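Local coordinates for protein beta-lactamase (Chitinophaga pinensis, PDB 6N36) that probably hydrolyses the amide bond of beta-lactam antibiotics as a two-zinc enzyme of the metallo-beta-lactamase superfamily, at residues K46-N52 and I76-T82; M150-R155 and S166-V171; I188-L194 and I263-V268. All coordinates share one frame; numbering follows the deposited sequence. Where two conformers were deposited one is given.

Contact 1 (K46-N52 and I76-T82); sequences KGHILIN and IRILLTT
With CG beside its backbone N (chi1 -68°), the side chain of Asn-52 crosses Thr-81 and Thr-82 at about a right angle, and the hydroxyl of Thr-82, set between its own N and carbonyl carbon (chi1 58°), meets Asn-52 ND2. The two segments are the parallel strands 48-51 and 76-80 of a beta-alpha-beta unit, connected through helix 58-69, in one of the two sheets of the metallo-beta-lactamase alpha-beta/beta-alpha fold. A beta bulge opens the pairing: His-48 O accepts from both Arg-77 N (2.8 Å) and the longer-bonded Ile-78 N (3.3 Å), each donor in the carbonyl plane. Beyond it the ladder is regular, Leu-50 N giving to Ile-78 O and Leu-50 O receiving Leu-80 N, before Asn-52 N closes on Leu-80 O. Ile-49, Ile-51, Ile-78 and Leu-80 share one face. There Leu-80 CD1 touches both isoleucines of the neighbouring strand, 3.7 Å from Ile-49 CG2 and 4.0 Å from Ile-51 CG1, while Ile-49 and Ile-78 run side by side. On the other face Leu-50 touches Ile-76 through CB and Leu-79 through CD2. At the entry end, Arg-77 lays its CG against Gly-47 CA; its NH1 is hydrogen-bonded to Lys-74 O. The exit end leads to the metal centre: His-83, next in the chain after Thr-82, is a zinc ligand, and the side chains of Asn-52 and Thr-81 touch His-88, a ligand of the other zinc. Three bonds knit this end together and fix the rotation of the amide. Asn-52 OD1 accepts from Thr-81 OG1 and from Thr-82 N, while Asn-52 ND2 gives to Thr-82 OG1 at 3.1 Å, with that oxygen only 9° out of the amide plane.

Contact 2 (M150-R155 and S166-V171); sequences MKIVMR and SFLFDV
Phe-167 carries the tight side of this contact, its ring slanting across two residues of the opposite strand: CD1 lies 3.8 Å from Ile-152 CG2, and CE1 lies 3.7 Å from Met-154 CG. Met-154 places that carbon by holding CG anti to its own N (chi1 -174°). On the same buried face Ile-152 and Phe-169 stand side by side, CG1 against CB, and the bent chain of Met-150 brings CE to 4.0 Å from Phe-169 CD2. Ile-42 of strand 40-42 touches Met-150, Ile-152 and Phe-169, so this face packs against the other sheet. The segments are the antiparallel arms of a beta hairpin, strands 150-156 and 165-172, in the second sheet of the metallo-beta-lactamase sandwich. Val-153 and Leu-168 form a hydrogen-bonded pair, Val-153 N reaching Leu-168 O at 2.8 Å, and Arg-155 with Ser-166 forms the next. Their side chains occupy the opposite, looser face, where Val-153 and Leu-168 are partly exposed and Arg-155 CG comes no nearer than 4.2 Å to Leu-168 CD1; the Arg-155 guanidinium turns away to a salt bridge with Asp-141. Toward Lys-151 and Asp-170 the direct ladder gives way to water. One water donates to Lys-151 O and accepts from Asp-170 N; a second accepts from Lys-151 N and donates to Asp-170 O at 2.8 Å.

Contact 3 (I188-L194 and I263-V268); sequences ILNDTKL and IYDKRV
Leu-194 CD1 sits at the apolar centre, against the last turns of the helix: it lies 3.7 Å from Tyr-264 CD2, 3.7 Å from Arg-267 CB and 3.9 Å from Val-268 CG2. The leucine crosses the tyrosine at a slant, while Val-268 CG2, one turn further along the helix, covers one face of the same ring, offset toward its rim. Ile-188 extends the patch, its CD1 meeting Tyr-264 CB at 4.1 Å and also touching Ile-263 CG2. Behind these groups stands helix 203-215, with Tyr-207 against both Ile-188 and Leu-194, and Ala-208 and Leu-211 against Tyr-264. The contact thus ties the loop between strand 177-182 and helix 203-215 to the C-terminal helix 250-268. Within the loop, Leu-189 to Thr-192 form a type I beta turn, closed by Thr-192 N on Leu-189 O, and in one of its two deposited conformers Arg-267 grips the turn from the helix side. Bends at chi2 (-88°) and chi3 (-67°) fold the arginine chain so that the arginine and Ile-188 side chains pass in opposite directions, with NH2 near Ile-188 CG2. In that conformer Arg-267 NH2 gives two hydrogen bonds, to Leu-189 O at 2.8 Å and to Thr-192 O at 3.0 Å, and both oxygens lie close to the guanidinium plane. At Thr-192 O the bond falls on a lone pair; at Leu-189 O it arrives from the opposite face of the carbonyl plane to the turn's own N-H. Two carbonyls held by one nitrogen set the group edge-on to the turn and limit its rotation. Water completes the polar edge: one molecule accepts from Arg-267 NH1 of the same conformer and donates to Ile-188 O, and another accepts from Leu-194 N and donates to Arg-267 O at 2.9 Å.

How the contacts relate
Along the chain the three contacts follow in series. Contacts 1 and 2 belong to different sheets, yet their centres are 12 Å apart and they touch: Phe-167 packs on Leu-80 and Ile-51, and Ile-152 on Ile-49, forming part of the hydrophobic core of the sandwich. Contact 3 lies across the chain's centre from contact 1, their centres 32 Å apart; its centre is 29 Å from that of contact 2, and it touches neither. The zinc centre relates 1 and 3: Thr-82 and Leu-189 bring side chains to about 7 and 6 Å from a zinc ion, so the end of one core strand and an outer loop both come near the metal site.

Contact 1 (K46-N52 and I76-T82)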
loop_
_atom_site.group_PDB
_atom_site.type_symbol
_atom_site.label_atom_id
_atom_site.label_comp_id
_atom_site.label_asym_id
_atom_site.label_seq_id
_atom_site.Cartn_x
_atom_site.Cartn_y
_atom_site.Cartn_z
ATOM N N LYS A 46 -0.312 -4.134 -21.853
ATOM C CA LYS A 46 1.164 -4.250 -21.872
ATOM C C LYS A 46 1.683 -4.913 -20.601
ATOM O O LYS A 46 2.932 -4.947 -20.426
ATOM C CB LYS A 46 1.764 -2.852 -22.064
ATOM C CG LYS A 46 1.562 -2.238 -23.448
ATOM C CD LYS A 46 2.678 -2.571 -24.442
ATOM C CE LYS A 46 2.395 -2.182 -25.886
ATOM N NZ LYS A 46 2.933 -3.169 -26.857
ATOM N N GLY A 47 0.790 -5.405 -19.762
ATOM C CA GLY A 47 1.224 -6.013 -18.496
ATOM C C GLY A 47 0.613 -5.318 -17.307
ATOM O O GLY A 47 -0.106 -4.332 -17.447
ATOM N N HIS A 48 0.917 -5.810 -16.110
ATOM C CA HIS A 48 0.166 -5.376 -14.924
ATOM C C HIS A 48 1.070 -4.689 -13.910
ATOM O O HIS A 48 2.279 -4.892 -13.906
ATOM C CB HIS A 48 -0.480 -6.604 -14.258
ATOM C CG HIS A 48 -1.139 -7.543 -15.215
ATOM N ND1 HIS A 48 -1.953 -7.080 -16.254
ATOM C CD2 HIS A 48 -1.097 -8.894 -15.320
ATOM C CE1 HIS A 48 -2.390 -8.117 -16.928
ATOM N NE2 HIS A 48 -1.899 -9.267 -16.374
ATOM N N ILE A 49 0.416 -3.917 -13.073
ATOM C CA ILE A 49 1.028 -3.227 -11.913
ATOM C C ILE A 49 0.473 -3.943 -10.677
ATOM O O ILE A 49 -0.767 -4.065 -10.509
ATOM C CB ILE A 49 0.748 -1.730 -11.908
ATOM C CG1 ILE A 49 1.097 -1.044 -13.243
ATOM C CG2 ILE A 49 1.437 -1.077 -10.710
ATOM C CD1 ILE A 49 -0.101 -0.790 -14.115
ATOM N N LEU A 50 1.376 -4.293 -9.751
ATOM C CA LEU A 50 0.990 -4.817 -8.403
ATOM C C LEU A 50 1.358 -3.790 -7.348
ATOM O O LEU A 50 2.520 -3.363 -7.325
ATOM C CB LEU A 50 1.738 -6.111 -8.131
ATOM C CG LEU A 50 1.497 -6.686 -6.728
ATOM C CD1 LEU A 50 0.077 -7.176 -6.587
ATOM C CD2 LEU A 50 2.533 -7.774 -6.429
ATOM N N ILE A 51 0.381 -3.400 -6.528
ATOM C CA ILE A 51 0.642 -2.560 -5.345
ATOM C C ILE A 51 0.534 -3.454 -4.109
ATOM O O ILE A 51 -0.563 -3.885 -3.779
ATOM C CB ILE A 51 -0.327 -1.372 -5.270
ATOM C CG1 ILE A 51 -0.302 -0.516 -6.543
ATOM C CG2 ILE A 51 0.022 -0.567 -4.032
ATOM C CD1 ILE A 51 -1.386 0.549 -6.576
ATOM N N ASN A 52 1.681 -3.650 -3.471
ATOM C CA ASN A 52 1.887 -4.397 -2.207
ATOM C C ASN A 52 1.874 -5.903 -2.395
ATOM O O ASN A 52 1.177 -6.453 -3.269
ATOM C CB ASN A 52 0.881 -4.050 -1.112
ATOM C CG ASN A 52 1.031 -2.643 -0.576
ATOM O OD1 ASN A 52 2.089 -2.016 -0.729
ATOM N ND2 ASN A 52 -0.041 -2.129 0.037
ATOM N N ILE A 76 2.963 -9.472 -14.539
ATOM C CA ILE A 76 3.262 -8.276 -13.694
ATOM C C ILE A 76 4.563 -7.659 -14.192
ATOM O O ILE A 76 5.578 -8.399 -14.312
ATOM C CB ILE A 76 3.351 -8.643 -12.233
ATOM C CG1 ILE A 76 2.015 -9.156 -11.731
ATOM C CG2 ILE A 76 3.905 -7.457 -11.416
ATOM C CD1 ILE A 76 2.148 -9.783 -10.357
ATOM N N ARG A 77 4.520 -6.388 -14.549
ATOM C CA ARG A 77 5.691 -5.663 -15.069
ATOM C C ARG A 77 6.242 -4.636 -14.074
ATOM O O ARG A 77 7.417 -4.287 -14.217
ATOM C CB ARG A 77 5.351 -4.946 -16.377
ATOM C CG ARG A 77 5.069 -5.882 -17.551
ATOM C CD ARG A 77 6.302 -6.568 -18.126
ATOM N NE ARG A 77 5.863 -7.543 -19.138
ATOM C CZ ARG A 77 5.640 -8.838 -18.878
ATOM N NH1 ARG A 77 5.884 -9.336 -17.665
ATOM N NH2 ARG A 77 5.154 -9.625 -19.836
ATOM N N ILE A 78 5.390 -4.101 -13.206
ATOM C CA ILE A 78 5.778 -3.044 -12.242
ATOM C C ILE A 78 5.334 -3.475 -10.851
ATOM O O ILE A 78 4.178 -3.841 -10.681
ATOM C CB ILE A 78 5.175 -1.703 -12.649
ATOM C CG1 ILE A 78 5.636 -1.325 -14.063
ATOM C CG2 ILE A 78 5.530 -0.654 -11.601
ATOM C CD1 ILE A 78 5.066 -0.039 -14.558
ATOM N N LEU A 79 6.222 -3.279 -9.899
ATOM C CA LEU A 79 5.943 -3.491 -8.461
ATOM C C LEU A 79 6.009 -2.154 -7.736
ATOM O O LEU A 79 6.979 -1.416 -7.904
ATOM C CB LEU A 79 6.987 -4.435 -7.858
ATOM C CG LEU A 79 7.168 -5.775 -8.550
ATOM C CD1 LEU A 79 8.255 -6.589 -7.898
ATOM C CD2 LEU A 79 5.908 -6.527 -8.567
ATOM N N LEU A 80 4.982 -1.878 -6.950
ATOM C CA LEU A 80 4.870 -0.697 -6.086
ATOM C C LEU A 80 4.510 -1.146 -4.676
ATOM O O LEU A 80 4.004 -2.269 -4.469
ATOM C CB LEU A 80 3.763 0.217 -6.600
ATOM C CG LEU A 80 3.891 0.723 -8.020
ATOM C CD1 LEU A 80 2.657 1.523 -8.397
ATOM C CD2 LEU A 80 5.139 1.548 -8.162
ATOM N N THR A 81 4.791 -0.281 -3.704
ATOM C CA THR A 81 4.347 -0.486 -2.319
ATOM C C THR A 81 3.875 0.843 -1.735
ATOM O O THR A 81 4.416 1.900 -2.100
ATOM C CB THR A 81 5.444 -1.108 -1.446
ATOM O OG1 THR A 81 4.886 -1.408 -0.174
ATOM C CG2 THR A 81 6.651 -0.200 -1.290
ATOM N N THR A 82 2.926 0.746 -0.831
ATOM C CA THR A 82 2.508 1.904 -0.028
ATOM C C THR A 82 3.517 2.265 1.066
ATOM O O THR A 82 3.631 3.449 1.420
ATOM C CB THR A 82 1.103 1.725 0.524
ATOM O OG1 THR A 82 1.019 0.540 1.316
ATOM C CG2 THR A 82 0.062 1.688 -0.575
#

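Contact 2 (M150-R155 and S166-V171)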
loop_
_atom_site.group_PDB
_atom_site.type_symbol
_atom_site.label_atom_id
_atom_site.label_comp_id
_atom_site.label_asym_id
_atom_site.label_seq_id
_atom_site.Cartn_x
_atom_site.Cartn_y
_atom_site.Cartn_z
ATOM N N MET A 150 -2.389 3.343 -18.664
ATOM C CA MET A 150 -2.580 3.759 -17.256
ATOM C C MET A 150 -1.535 4.791 -16.874
ATOM O O MET A 150 -0.360 4.684 -17.295
ATOM C CB MET A 150 -2.465 2.567 -16.290
ATOM C CG MET A 150 -3.634 1.708 -16.362
ATOM S SD MET A 150 -5.223 2.410 -15.967
ATOM C CE MET A 150 -4.817 2.967 -14.312
ATOM N N LYS A 151 -1.987 5.732 -16.061
ATOM C CA LYS A 151 -1.127 6.757 -15.432
ATOM C C LYS A 151 -1.400 6.757 -13.929
ATOM O O LYS A 151 -2.503 7.085 -13.501
ATOM C CB LYS A 151 -1.401 8.141 -16.030
ATOM C CG LYS A 151 -0.549 9.219 -15.399
ATOM C CD LYS A 151 -0.561 10.568 -16.106
ATOM C CE LYS A 151 0.303 11.570 -15.358
ATOM N NZ LYS A 151 0.732 12.703 -16.219
ATOM N N ILE A 152 -0.408 6.344 -13.172
ATOM C CA ILE A 152 -0.487 6.320 -11.703
ATOM C C ILE A 152 0.400 7.441 -11.169
ATOM O O ILE A 152 1.587 7.472 -11.510
ATOM C CB ILE A 152 -0.003 4.955 -11.203
ATOM C CG1 ILE A 152 -0.848 3.800 -11.729
ATOM C CG2 ILE A 152 0.068 4.989 -9.683
ATOM C CD1 ILE A 152 -0.116 2.477 -11.582
ATOM N N VAL A 153 -0.165 8.294 -10.334
ATOM C CA VAL A 153 0.628 9.351 -9.663
ATOM C C VAL A 153 0.948 8.966 -8.210
ATOM O O VAL A 153 0.028 8.553 -7.490
ATOM C CB VAL A 153 -0.094 10.694 -9.751
ATOM C CG1 VAL A 153 0.701 11.740 -8.978
ATOM C CG2 VAL A 153 -0.302 11.107 -11.198
ATOM N N MET A 154 2.220 9.004 -7.840
ATOM C CA MET A 154 2.654 8.742 -6.436
ATOM C C MET A 154 2.606 10.064 -5.656
ATOM O O MET A 154 3.057 11.110 -6.224
ATOM C CB MET A 154 4.054 8.143 -6.371
ATOM C CG MET A 154 4.419 7.748 -4.952
ATOM S SD MET A 154 5.207 9.165 -4.032
ATOM C CE MET A 154 6.893 8.876 -4.486
ATOM N N ARG A 155 2.001 10.076 -4.470
ATOM C CA ARG A 155 2.080 11.249 -3.588
ATOM C C ARG A 155 2.800 10.840 -2.313
ATOM O O ARG A 155 2.400 9.829 -1.717
ATOM C CB ARG A 155 0.720 11.872 -3.287
ATOM C CG ARG A 155 -0.042 12.390 -4.499
ATOM C CD ARG A 155 0.678 13.474 -5.255
ATOM N NE ARG A 155 1.240 14.540 -4.451
ATOM C CZ ARG A 155 0.632 15.693 -4.160
ATOM N NH1 ARG A 155 -0.614 15.918 -4.550
ATOM N NH2 ARG A 155 1.253 16.558 -3.376
ATOM N N SER A 166 0.948 7.274 -1.177
ATOM C CA SER A 166 -0.360 6.862 -1.738
ATOM C C SER A 166 -0.236 6.912 -3.262
ATOM O O SER A 166 0.688 7.595 -3.799
ATOM C CB SER A 166 -1.470 7.786 -1.263
ATOM O OG SER A 166 -1.531 7.786 0.162
ATOM N N PHE A 167 -1.217 6.316 -3.948
ATOM C CA PHE A 167 -1.268 6.276 -5.413
ATOM C C PHE A 167 -2.656 6.717 -5.863
ATOM O O PHE A 167 -3.677 6.286 -5.303
ATOM C CB PHE A 167 -0.939 4.874 -5.950
ATOM C CG PHE A 167 0.426 4.402 -5.540
ATOM C CD1 PHE A 167 1.558 4.884 -6.179
ATOM C CD2 PHE A 167 0.582 3.481 -4.509
ATOM C CE1 PHE A 167 2.816 4.478 -5.794
ATOM C CE2 PHE A 167 1.850 3.069 -4.123
ATOM C CZ PHE A 167 2.969 3.546 -4.769
ATOM N N LEU A 168 -2.669 7.617 -6.848
ATOM C CA LEU A 168 -3.920 8.126 -7.465
ATOM C C LEU A 168 -3.887 7.727 -8.936
ATOM O O LEU A 168 -2.846 7.926 -9.626
ATOM C CB LEU A 168 -3.941 9.660 -7.385
ATOM C CG LEU A 168 -4.366 10.314 -6.076
ATOM C CD1 LEU A 168 -3.887 11.783 -6.110
ATOM C CD2 LEU A 168 -5.888 10.334 -5.929
ATOM N N PHE A 169 -5.019 7.274 -9.436
ATOM C CA PHE A 169 -5.121 6.876 -10.860
ATOM C C PHE A 169 -6.580 6.806 -11.261
ATOM O O PHE A 169 -7.480 6.436 -10.477
ATOM C CB PHE A 169 -4.424 5.530 -11.148
ATOM C CG PHE A 169 -4.786 4.407 -10.205
ATOM C CD1 PHE A 169 -4.150 4.306 -8.985
ATOM C CD2 PHE A 169 -5.785 3.511 -10.491
ATOM C CE1 PHE A 169 -4.492 3.302 -8.109
ATOM C CE2 PHE A 169 -6.150 2.515 -9.601
ATOM C CZ PHE A 169 -5.499 2.418 -8.405
ATOM N N ASP A 170 -6.792 7.047 -12.545
ATOM C CA ASP A 170 -8.119 6.896 -13.185
ATOM C C ASP A 170 -8.281 5.482 -13.743
ATOM O O ASP A 170 -7.324 4.951 -14.375
ATOM C CB ASP A 170 -8.300 7.913 -14.313
ATOM C CG ASP A 170 -8.409 9.346 -13.815
ATOM O OD1 ASP A 170 -8.615 9.571 -12.587
ATOM O OD2 ASP A 170 -8.299 10.265 -14.675
ATOM N N VAL A 171 -9.445 4.890 -13.497
ATOM C CA VAL A 171 -9.866 3.629 -14.166
ATOM C C VAL A 171 -11.181 3.907 -14.917
ATOM O O VAL A 171 -12.032 4.663 -14.432
ATOM C CB VAL A 171 -10.014 2.433 -13.209
ATOM C CG1 VAL A 171 -8.703 2.176 -12.489
ATOM C CG2 VAL A 171 -11.132 2.614 -12.201
HETATM O O HOH W 1 -4.857 8.352 -14.189
HETATM O O HOH W 2 -5.078 6.020 -15.622
#

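Contact 3 (I188-L194 and I263-V268)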
loop_
_atom_site.group_PDB
_atom_site.type_symbol
_atom_site.label_atom_id
_atom_site.label_comp_id
_atom_site.label_asym_id
_atom_site.label_seq_id
_atom_site.Cartn_x
_atom_site.Cartn_y
_atom_site.Cartn_z
ATOM N N ILE A 188 0.204 5.975 13.620
ATOM C CA ILE A 188 1.364 6.251 14.505
ATOM C C ILE A 188 1.535 5.059 15.433
ATOM O O ILE A 188 0.571 4.769 16.182
ATOM C CB ILE A 188 1.102 7.552 15.272
ATOM C CG1 ILE A 188 0.798 8.713 14.323
ATOM C CG2 ILE A 188 2.334 7.852 16.120
ATOM C CD1 ILE A 188 0.198 9.962 15.014
ATOM N N LEU A 189 2.715 4.441 15.445
ATOM C CA LEU A 189 2.980 3.279 16.323
ATOM C C LEU A 189 3.199 3.804 17.742
ATOM O O LEU A 189 3.549 5.001 17.969
ATOM C CB LEU A 189 4.202 2.497 15.839
ATOM C CG LEU A 189 4.018 1.787 14.495
ATOM C CD1 LEU A 189 5.254 0.955 14.169
ATOM C CD2 LEU A 189 2.792 0.929 14.526
ATOM N N ASN A 190 2.975 2.917 18.706
ATOM C CA ASN A 190 3.143 3.287 20.123
ATOM C C ASN A 190 4.546 3.845 20.413
ATOM O O ASN A 190 4.638 4.752 21.222
ATOM C CB ASN A 190 2.870 2.046 20.964
ATOM C CG ASN A 190 2.895 2.317 22.444
ATOM O OD1 ASN A 190 2.414 3.372 22.858
ATOM N ND2 ASN A 190 3.291 1.321 23.258
ATOM N N ASP A 191 5.597 3.259 19.822
ATOM C CA ASP A 191 6.983 3.605 20.247
ATOM C C ASP A 191 7.399 4.929 19.577
ATOM O O ASP A 191 8.448 5.475 19.956
ATOM C CB ASP A 191 7.983 2.511 19.889
ATOM C CG ASP A 191 7.839 1.238 20.721
ATOM O OD1 ASP A 191 7.431 1.342 21.879
ATOM O OD2 ASP A 191 8.082 0.153 20.152
ATOM N N THR A 192 6.575 5.541 18.779
ATOM C CA THR A 192 6.996 6.779 18.032
ATOM C C THR A 192 6.859 8.032 18.885
ATOM O O THR A 192 5.765 8.334 19.375
ATOM C CB THR A 192 6.193 6.897 16.736
ATOM O OG1 THR A 192 6.643 5.794 15.951
ATOM C CG2 THR A 192 6.432 8.180 15.958
ATOM N N LYS A 193 7.958 8.783 19.019
ATOM C CA LYS A 193 8.039 10.096 19.657
ATOM C C LYS A 193 7.952 11.181 18.593
ATOM O O LYS A 193 8.857 11.284 17.768
ATOM C CB LYS A 193 9.344 10.152 20.459
ATOM C CG LYS A 193 9.615 11.418 21.245
ATOM C CD LYS A 193 10.852 11.214 22.158
ATOM C CE LYS A 193 11.362 12.455 22.856
ATOM N NZ LYS A 193 12.860 12.507 22.874
ATOM N N LEU A 194 6.822 11.888 18.505
ATOM C CA LEU A 194 6.595 12.855 17.398
ATOM C C LEU A 194 7.499 14.069 17.446
ATOM O O LEU A 194 7.689 14.701 16.387
ATOM C CB LEU A 194 5.133 13.276 17.433
ATOM C CG LEU A 194 4.180 12.161 17.053
ATOM C CD1 LEU A 194 2.766 12.612 17.321
ATOM C CD2 LEU A 194 4.301 11.739 15.584
ATOM N N ILE A 263 -5.116 12.081 17.445
ATOM C CA ILE A 263 -4.048 11.307 18.117
ATOM C C ILE A 263 -2.737 12.083 18.029
ATOM O O ILE A 263 -2.037 12.211 19.017
ATOM C CB ILE A 263 -3.964 9.883 17.563
ATOM C CG1 ILE A 263 -5.205 9.116 18.033
ATOM C CG2 ILE A 263 -2.651 9.229 17.972
ATOM C CD1 ILE A 263 -5.546 7.915 17.221
ATOM N N TYR A 264 -2.363 12.540 16.839
ATOM C CA TYR A 264 -1.154 13.361 16.621
ATOM C C TYR A 264 -1.148 14.534 17.607
ATOM O O TYR A 264 -0.124 14.761 18.295
ATOM C CB TYR A 264 -1.104 13.850 15.171
ATOM C CG TYR A 264 0.036 14.784 14.898
ATOM C CD1 TYR A 264 -0.117 16.124 15.189
ATOM C CD2 TYR A 264 1.264 14.345 14.428
ATOM C CE1 TYR A 264 0.939 17.013 15.057
ATOM C CE2 TYR A 264 2.298 15.246 14.231
ATOM C CZ TYR A 264 2.128 16.576 14.522
ATOM O OH TYR A 264 3.196 17.466 14.486
ATOM N N ASP A 265 -2.250 15.249 17.708
ATOM C CA ASP A 265 -2.303 16.492 18.520
ATOM C C ASP A 265 -2.073 16.123 19.980
ATOM O O ASP A 265 -1.332 16.862 20.662
ATOM C CB ASP A 265 -3.599 17.259 18.271
ATOM C CG ASP A 265 -3.744 17.915 16.887
ATOM O OD1 ASP A 265 -2.733 17.997 16.161
ATOM O OD2 ASP A 265 -4.881 18.276 16.537
ATOM N N LYS A 266 -2.648 15.010 20.434
ATOM C CA LYS A 266 -2.522 14.641 21.861
ATOM C C LYS A 266 -1.109 14.112 22.111
ATOM O O LYS A 266 -0.519 14.413 23.167
ATOM C CB LYS A 266 -3.556 13.578 22.229
ATOM C CG LYS A 266 -3.515 13.207 23.696
ATOM C CD LYS A 266 -4.824 12.763 24.259
ATOM C CE LYS A 266 -4.694 12.434 25.729
ATOM N NZ LYS A 266 -5.917 11.790 26.245
ATOM N N ARG A 267 -0.560 13.323 21.194
ATOM C CA ARG A 267 0.765 12.674 21.376
ATOM C C ARG A 267 1.877 13.727 21.317
ATOM O O ARG A 267 2.899 13.582 22.061
ATOM C CB ARG A 267 0.915 11.523 20.388
ATOM C CG ARG A 267 0.186 10.271 20.858
ATOM C CD ARG A 267 1.022 9.376 21.750
ATOM N NE ARG A 267 2.093 8.795 21.026
ATOM C CZ ARG A 267 2.011 7.657 20.318
ATOM N NH1 ARG A 267 0.930 6.916 20.375
ATOM N NH2 ARG A 267 3.011 7.230 19.589
ATOM N N VAL A 268 1.686 14.760 20.521
ATOM C CA VAL A 268 2.645 15.903 20.568
ATOM C C VAL A 268 2.638 16.499 21.989
ATOM O O VAL A 268 3.722 16.808 22.542
ATOM C CB VAL A 268 2.276 16.936 19.501
ATOM C CG1 VAL A 268 2.876 18.304 19.806
ATOM C CG2 VAL A 268 2.713 16.422 18.172
HETATM O O HOH W 3 0.129 4.703 18.959
HETATM O O HOH W 4 5.292 12.230 21.055
#